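Local coordinates for protein enoyl-CoA hydratase/isomerase (Mycobacterium abscessus, PDB 3QXZ) that probably catalyses hydration or double-bond isomerisation of enoyl-CoA thioesters in fatty acid metabolism, at residues Leu46-Ala51 against Glu96-Val101; Val52-Leu57 against Arg195-Ile200. All coordinates share one frame; numbering follows the deposited sequence. Where two conformers were deposited one is given.

Interaction 1 of 2, residues Leu46-Ala51 against Glu96-Val101. With K (potassium ion), chain D; EDO (1,2-ethanediol), chain I.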
loop_
_atom_site.group_PDB
_atom_site.type_symbol
_atom_site.label_atom_id
_atom_site.label_comp_id
_atom_site.label_asym_id
_atom_site.label_seq_id
_atom_site.Cartn_x
_atom_site.Cartn_y
_atom_site.Cartn_z
ATOM N N LEU A 46 -14.857 -21.583 -14.722
ATOM C CA LEU A 46 -15.759 -21.042 -13.719
ATOM C C LEU A 46 -16.019 -19.564 -13.976
ATOM O O LEU A 46 -17.134 -19.081 -13.758
ATOM C CB LEU A 46 -15.219 -21.287 -12.296
ATOM C CG LEU A 46 -15.147 -22.762 -11.878
ATOM C CD1 LEU A 46 -14.391 -22.883 -10.569
ATOM C CD2 LEU A 46 -16.537 -23.375 -11.771
ATOM N N ASP A 47 -15.005 -18.843 -14.447
ATOM C CA ASP A 47 -15.205 -17.444 -14.801
ATOM C C ASP A 47 -16.248 -17.312 -15.910
ATOM O O ASP A 47 -17.119 -16.431 -15.855
ATOM C CB ASP A 47 -13.891 -16.762 -15.207
ATOM C CG ASP A 47 -13.975 -15.247 -15.160
ATOM O OD1 ASP A 47 -14.694 -14.704 -14.299
ATOM O OD2 ASP A 47 -13.297 -14.605 -15.969
ATOM N N ASP A 48 -16.175 -18.211 -16.893
ATOM C CA ASP A 48 -17.075 -18.186 -18.036
ATOM C C ASP A 48 -18.495 -18.643 -17.711
ATOM O O ASP A 48 -19.424 -18.295 -18.442
ATOM C CB ASP A 48 -16.494 -19.026 -19.171
ATOM C CG ASP A 48 -15.247 -18.410 -19.764
ATOM O OD1 ASP A 48 -15.032 -17.191 -19.572
ATOM O OD2 ASP A 48 -14.486 -19.145 -20.428
ATOM N N ASP A 49 -18.670 -19.403 -16.631
ATOM C CA ASP A 49 -19.975 -19.955 -16.242
ATOM C C ASP A 49 -20.821 -18.844 -15.607
ATOM O O ASP A 49 -20.478 -18.362 -14.525
ATOM C CB ASP A 49 -19.744 -21.089 -15.238
ATOM C CG ASP A 49 -21.011 -21.860 -14.899
ATOM O OD1 ASP A 49 -22.115 -21.333 -15.119
ATOM O OD2 ASP A 49 -20.856 -22.986 -14.383
ATOM N N PRO A 50 -21.927 -18.421 -16.264
ATOM C CA PRO A 50 -22.715 -17.303 -15.739
ATOM C C PRO A 50 -23.358 -17.613 -14.389
ATOM O O PRO A 50 -23.678 -16.687 -13.636
ATOM C CB PRO A 50 -23.807 -17.112 -16.807
ATOM C CG PRO A 50 -23.931 -18.428 -17.450
ATOM C CD PRO A 50 -22.530 -18.981 -17.488
ATOM N N ALA A 51 -23.515 -18.896 -14.086
ATOM C CA ALA A 51 -24.144 -19.333 -12.843
ATOM C C ALA A 51 -23.211 -19.202 -11.641
ATOM O O ALA A 51 -23.657 -19.284 -10.501
ATOM C CB ALA A 51 -24.625 -20.762 -12.979
ATOM N N GLU A 96 -7.205 -11.904 -12.827
ATOM C CA GLU A 96 -7.538 -11.619 -14.221
ATOM C C GLU A 96 -9.001 -11.914 -14.527
ATOM O O GLU A 96 -9.487 -11.581 -15.615
ATOM C CB GLU A 96 -6.635 -12.443 -15.158
ATOM C CG GLU A 96 -5.201 -11.919 -15.157
ATOM C CD GLU A 96 -4.169 -12.767 -15.895
ATOM O OE1 GLU A 96 -4.297 -13.992 -15.978
ATOM O OE2 GLU A 96 -3.162 -12.179 -16.354
ATOM N N LEU A 97 -9.707 -12.543 -13.587
ATOM C CA LEU A 97 -11.094 -12.997 -13.827
ATOM C C LEU A 97 -12.123 -11.889 -13.606
ATOM O O LEU A 97 -11.857 -10.909 -12.907
ATOM C CB LEU A 97 -11.437 -14.160 -12.883
ATOM C CG LEU A 97 -10.461 -15.341 -12.861
ATOM C CD1 LEU A 97 -10.997 -16.418 -11.919
ATOM C CD2 LEU A 97 -10.155 -15.884 -14.266
ATOM N N ARG A 98 -13.312 -12.067 -14.178
ATOM C CA ARG A 98 -14.441 -11.192 -13.846
ATOM C C ARG A 98 -15.083 -11.602 -12.512
ATOM O O ARG A 98 -15.709 -10.782 -11.842
ATOM C CB ARG A 98 -15.470 -11.239 -14.976
ATOM C CG ARG A 98 -14.903 -10.799 -16.315
ATOM C CD ARG A 98 -15.854 -11.062 -17.470
ATOM N NE ARG A 98 -16.314 -12.450 -17.508
ATOM C CZ ARG A 98 -15.673 -13.439 -18.124
ATOM N NH1 ARG A 98 -14.535 -13.209 -18.764
ATOM N NH2 ARG A 98 -16.173 -14.668 -18.099
ATOM N N THR A 99 -14.876 -12.848 -12.115
ATOM C CA THR A 99 -15.516 -13.441 -10.940
ATOM C C THR A 99 -14.668 -13.241 -9.698
ATOM O O THR A 99 -13.497 -13.589 -9.714
ATOM C CB THR A 99 -15.740 -14.949 -11.178
ATOM O OG1 THR A 99 -16.520 -15.110 -12.374
ATOM C CG2 THR A 99 -16.438 -15.643 -10.007
ATOM N N PRO A 100 -15.261 -12.728 -8.600
ATOM C CA PRO A 100 -14.525 -12.610 -7.339
ATOM C C PRO A 100 -14.002 -13.954 -6.848
ATOM O O PRO A 100 -14.680 -14.995 -7.001
ATOM C CB PRO A 100 -15.582 -12.065 -6.371
ATOM C CG PRO A 100 -16.488 -11.245 -7.251
ATOM C CD PRO A 100 -16.589 -12.085 -8.512
ATOM N N VAL A 101 -12.796 -13.917 -6.273
ATOM C CA VAL A 101 -12.138 -15.112 -5.747
ATOM C C VAL A 101 -11.738 -14.839 -4.306
ATOM O O VAL A 101 -11.024 -13.860 -4.030
ATOM C CB VAL A 101 -10.889 -15.475 -6.590
ATOM C CG1 VAL A 101 -10.136 -16.640 -5.949
ATOM C CG2 VAL A 101 -11.305 -15.865 -8.022
HETATM K K K D . -18.639 -16.677 -13.546
HETATM C C1 EDO I . -9.374 -14.467 -17.829
HETATM O O1 EDO I . -8.874 -15.053 -19.037
HETATM C C2 EDO I . -10.764 -13.890 -18.069
HETATM O O2 EDO I . -11.736 -14.947 -18.065
HETATM O O HOH W 1 -20.003 -14.679 -14.799
#
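A potassium ion joins Asp47 and Thr99 across this contact, yet the Asp47 carboxylate does not bind it. The metal takes Leu46 O and Asp47 O from the last turn of helix 33-48, Asp49 O just past it, and Thr99 OG1 at 2.9 Å; Val52 O and a water complete the shell. With CG anti to its backbone N (chi1 -162°), the Asp47 carboxylate points toward the loop 97-99. Thr99 OG1 donates to the anti lone pair of Asp47 OD1 at 2.7 Å, while Thr99 N gives OD1 a weak bond. Arg98 N makes a straighter bond to Asp47 OD2 (3.1 Å, 165°), arriving on the syn side, and Leu97 CB packs on Asp47 CG at 3.6 Å. In the conformer given, Asp47 OD2 lies over one face of the Arg98 guanidinium, 3.2 Å above the guanidinium plane, a charge contact without a directed N-H. At the edge, Arg98 NH2 donates to the anti lone pair of Asp48 OD1 (3.1 Å), a hydrogen-bonded salt bridge with the two flat groups nearly coplanar. An ethanediol hydroxyl also donates to Asp47 OD2. Because Thr99 OG1 gives its proton to Asp47, its oxygen can face the metal, and the nearby arginine probably stabilises the buried carboxylate as an anion.

Interaction 2 of 2, residues Val52-Leu57 against Arg195-Ile200; sequences VRVIVL and RMAHDI. With K (potassium ion), chain D; EDO (1,2-ethanediol), chain H.
Val54 and Val56 of strand 54-59 pack against Ala197 and Ile200 of helix 186-203, strand-to-helix packing within the crotonase fold. Strand and helix segments run nearly antiparallel, at 171°, with their axes 8.7 Å apart. Val54 carries much of the contact. Its CB points at the helix and lies 4.0 Å from Ala197 CB. From there the side chain forks: CG1, anti to the backbone N (chi1 -177°), rests on Ala197 CB at 3.7 Å, whereas CG2 reaches the next helical turn, touching Ile200 CG2 at 3.6 Å and passing close to Ala197 O. The Val54 and Ile200 side chains cross at about a right angle. One strand step of two residues further on, Val56 CG2 meets the same Ala197 methyl at 3.8 Å, so that methyl sits against both valines. Ile102 of the adjoining strand 101-105 also packs on Val54, and Thr165 of a second subunit packs on Ile200, so this helix also takes part in the subunit interface. Just before the strand, Arg53 folds back through bends at chi2 and chi3; its NH2 is hydrogen-bonded to Val204 O, beyond the helix end. On the guanidinium edge, Arg53 NE donates to O2 of a bound ethanediol at 2.9 Å.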
loop_
_atom_site.group_PDB
_atom_site.type_symbol
_atom_site.label_atom_id
_atom_site.label_comp_id
_atom_site.label_asym_id
_atom_site.label_seq_id
_atom_site.Cartn_x
_atom_site.Cartn_y
_atom_site.Cartn_z
ATOM N N VAL A 52 -21.917 -19.029 -11.896
ATOM C CA VAL A 52 -20.929 -18.936 -10.814
ATOM C C VAL A 52 -20.656 -17.462 -10.497
ATOM O O VAL A 52 -20.082 -16.720 -11.318
ATOM C CB VAL A 52 -19.629 -19.685 -11.136
ATOM C CG1 VAL A 52 -18.573 -19.446 -10.034
ATOM C CG2 VAL A 52 -19.879 -21.203 -11.288
ATOM N N ARG A 53 -21.093 -17.047 -9.318
ATOM C CA ARG A 53 -20.953 -15.668 -8.847
ATOM C C ARG A 53 -19.648 -15.409 -8.099
ATOM O O ARG A 53 -19.122 -14.282 -8.142
ATOM C CB ARG A 53 -22.138 -15.281 -7.952
ATOM C CG ARG A 53 -23.510 -15.218 -8.683
ATOM C CD ARG A 53 -23.579 -14.162 -9.798
ATOM N NE ARG A 53 -22.909 -12.956 -9.346
ATOM C CZ ARG A 53 -23.386 -12.087 -8.469
ATOM N NH1 ARG A 53 -24.649 -12.139 -8.016
ATOM N NH2 ARG A 53 -22.589 -11.104 -8.075
ATOM N N VAL A 54 -19.141 -16.433 -7.417
ATOM C CA VAL A 54 -17.930 -16.309 -6.587
ATOM C C VAL A 54 -17.236 -17.657 -6.587
ATOM O O VAL A 54 -17.904 -18.708 -6.579
ATOM C CB VAL A 54 -18.262 -15.939 -5.100
ATOM C CG1 VAL A 54 -16.993 -15.741 -4.277
ATOM C CG2 VAL A 54 -19.135 -14.724 -5.001
ATOM N N ILE A 55 -15.903 -17.612 -6.564
ATOM C CA ILE A 55 -15.070 -18.795 -6.418
ATOM C C ILE A 55 -14.362 -18.735 -5.071
ATOM O O ILE A 55 -13.749 -17.714 -4.731
ATOM C CB ILE A 55 -14.025 -18.874 -7.546
ATOM C CG1 ILE A 55 -14.707 -18.950 -8.915
ATOM C CG2 ILE A 55 -13.065 -20.054 -7.324
ATOM C CD1 ILE A 55 -13.829 -18.497 -10.097
ATOM N N VAL A 56 -14.450 -19.818 -4.306
ATOM C CA VAL A 56 -13.697 -19.957 -3.048
ATOM C C VAL A 56 -12.638 -21.024 -3.238
ATOM O O VAL A 56 -12.968 -22.136 -3.648
ATOM C CB VAL A 56 -14.633 -20.309 -1.863
ATOM C CG1 VAL A 56 -13.837 -20.542 -0.566
ATOM C CG2 VAL A 56 -15.665 -19.198 -1.658
ATOM N N LEU A 57 -11.379 -20.676 -2.972
ATOM C CA LEU A 57 -10.251 -21.605 -3.019
ATOM C C LEU A 57 -9.827 -21.998 -1.607
ATOM O O LEU A 57 -9.609 -21.132 -0.744
ATOM C CB LEU A 57 -9.080 -20.959 -3.767
ATOM C CG LEU A 57 -7.830 -21.833 -3.931
ATOM C CD1 LEU A 57 -8.084 -23.093 -4.757
ATOM C CD2 LEU A 57 -6.736 -20.968 -4.571
ATOM N N ARG A 195 -19.827 -17.664 3.924
ATOM C CA ARG A 195 -20.828 -16.643 4.258
ATOM C C ARG A 195 -20.600 -15.383 3.419
ATOM O O ARG A 195 -21.558 -14.770 2.914
ATOM C CB ARG A 195 -20.818 -16.310 5.756
ATOM C CG ARG A 195 -21.523 -17.386 6.620
ATOM C CD ARG A 195 -21.720 -16.953 8.082
ATOM N NE ARG A 195 -20.460 -16.635 8.763
ATOM C CZ ARG A 195 -19.635 -17.533 9.303
ATOM N NH1 ARG A 195 -19.927 -18.829 9.263
ATOM N NH2 ARG A 195 -18.517 -17.128 9.888
ATOM N N MET A 196 -19.330 -14.995 3.263
ATOM C CA MET A 196 -19.001 -13.836 2.450
ATOM C C MET A 196 -19.358 -14.075 0.982
ATOM O O MET A 196 -19.922 -13.197 0.329
ATOM C CB MET A 196 -17.518 -13.512 2.614
ATOM C CG MET A 196 -17.086 -12.244 1.880
ATOM S SD MET A 196 -15.331 -11.908 2.040
ATOM C CE MET A 196 -15.237 -11.351 3.730
ATOM N N ALA A 197 -19.036 -15.264 0.477
ATOM C CA ALA A 197 -19.344 -15.618 -0.901
ATOM C C ALA A 197 -20.838 -15.618 -1.181
ATOM O O ALA A 197 -21.269 -15.093 -2.209
ATOM C CB ALA A 197 -18.734 -16.983 -1.261
ATOM N N HIS A 198 -21.618 -16.207 -0.277
ATOM C CA HIS A 198 -23.064 -16.242 -0.491
ATOM C C HIS A 198 -23.710 -14.863 -0.391
ATOM O O HIS A 198 -24.678 -14.586 -1.111
ATOM C CB HIS A 198 -23.720 -17.283 0.421
ATOM C CG HIS A 198 -23.507 -18.686 -0.057
ATOM N ND1 HIS A 198 -24.090 -19.176 -1.208
ATOM C CD2 HIS A 198 -22.727 -19.684 0.424
ATOM C CE1 HIS A 198 -23.706 -20.427 -1.395
ATOM N NE2 HIS A 198 -22.872 -20.755 -0.424
ATOM N N ASP A 199 -23.149 -13.984 0.445
ATOM C CA ASP A 199 -23.617 -12.606 0.478
ATOM C C ASP A 199 -23.354 -11.869 -0.845
ATOM O O ASP A 199 -24.207 -11.117 -1.299
ATOM C CB ASP A 199 -22.994 -11.847 1.648
ATOM C CG ASP A 199 -23.403 -10.402 1.673
ATOM O OD1 ASP A 199 -24.602 -10.090 1.897
ATOM O OD2 ASP A 199 -22.523 -9.561 1.407
ATOM N N ILE A 200 -22.188 -12.092 -1.460
ATOM C CA ILE A 200 -21.943 -11.524 -2.779
ATOM C C ILE A 200 -22.934 -12.105 -3.800
ATOM O O ILE A 200 -23.560 -11.360 -4.572
ATOM C CB ILE A 200 -20.473 -11.769 -3.263
ATOM C CG1 ILE A 200 -19.494 -10.986 -2.395
ATOM C CG2 ILE A 200 -20.290 -11.351 -4.715
ATOM C CD1 ILE A 200 -18.052 -11.462 -2.514
HETATM K K K D . -18.639 -16.677 -13.546
HETATM C C1 EDO H . -19.102 -11.913 -12.235
HETATM O O1 EDO H . -19.212 -10.988 -11.153
HETATM C C2 EDO H . -19.655 -13.233 -11.724
HETATM O O2 EDO H . -21.093 -13.159 -11.554
HETATM O O HOH W 1 -20.003 -14.679 -14.799
#

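How the interactions relate
From the N terminus, helix 33-48 ends in 46-51 and the chain passes directly into 52-57, which holds the start of strand 54-59. Interaction 1 closes the loop from the helix end to 96-101, which runs into strand 101-105; interaction 2 closes a much longer one, from the strand to helix 186-203. Their segments alternate, so the two closures cross. They meet where Pro100 O probably accepts a hydrogen bond from Ile55 N (2.9 Å), while Pro100 CD and Thr99 CG2 pack against Arg53 O. Both also share the potassium ion, to which 52-57 contributes a carbonyl. Together they tie helix 33-48, strands 54-59 and 101-105, and helix 186-203.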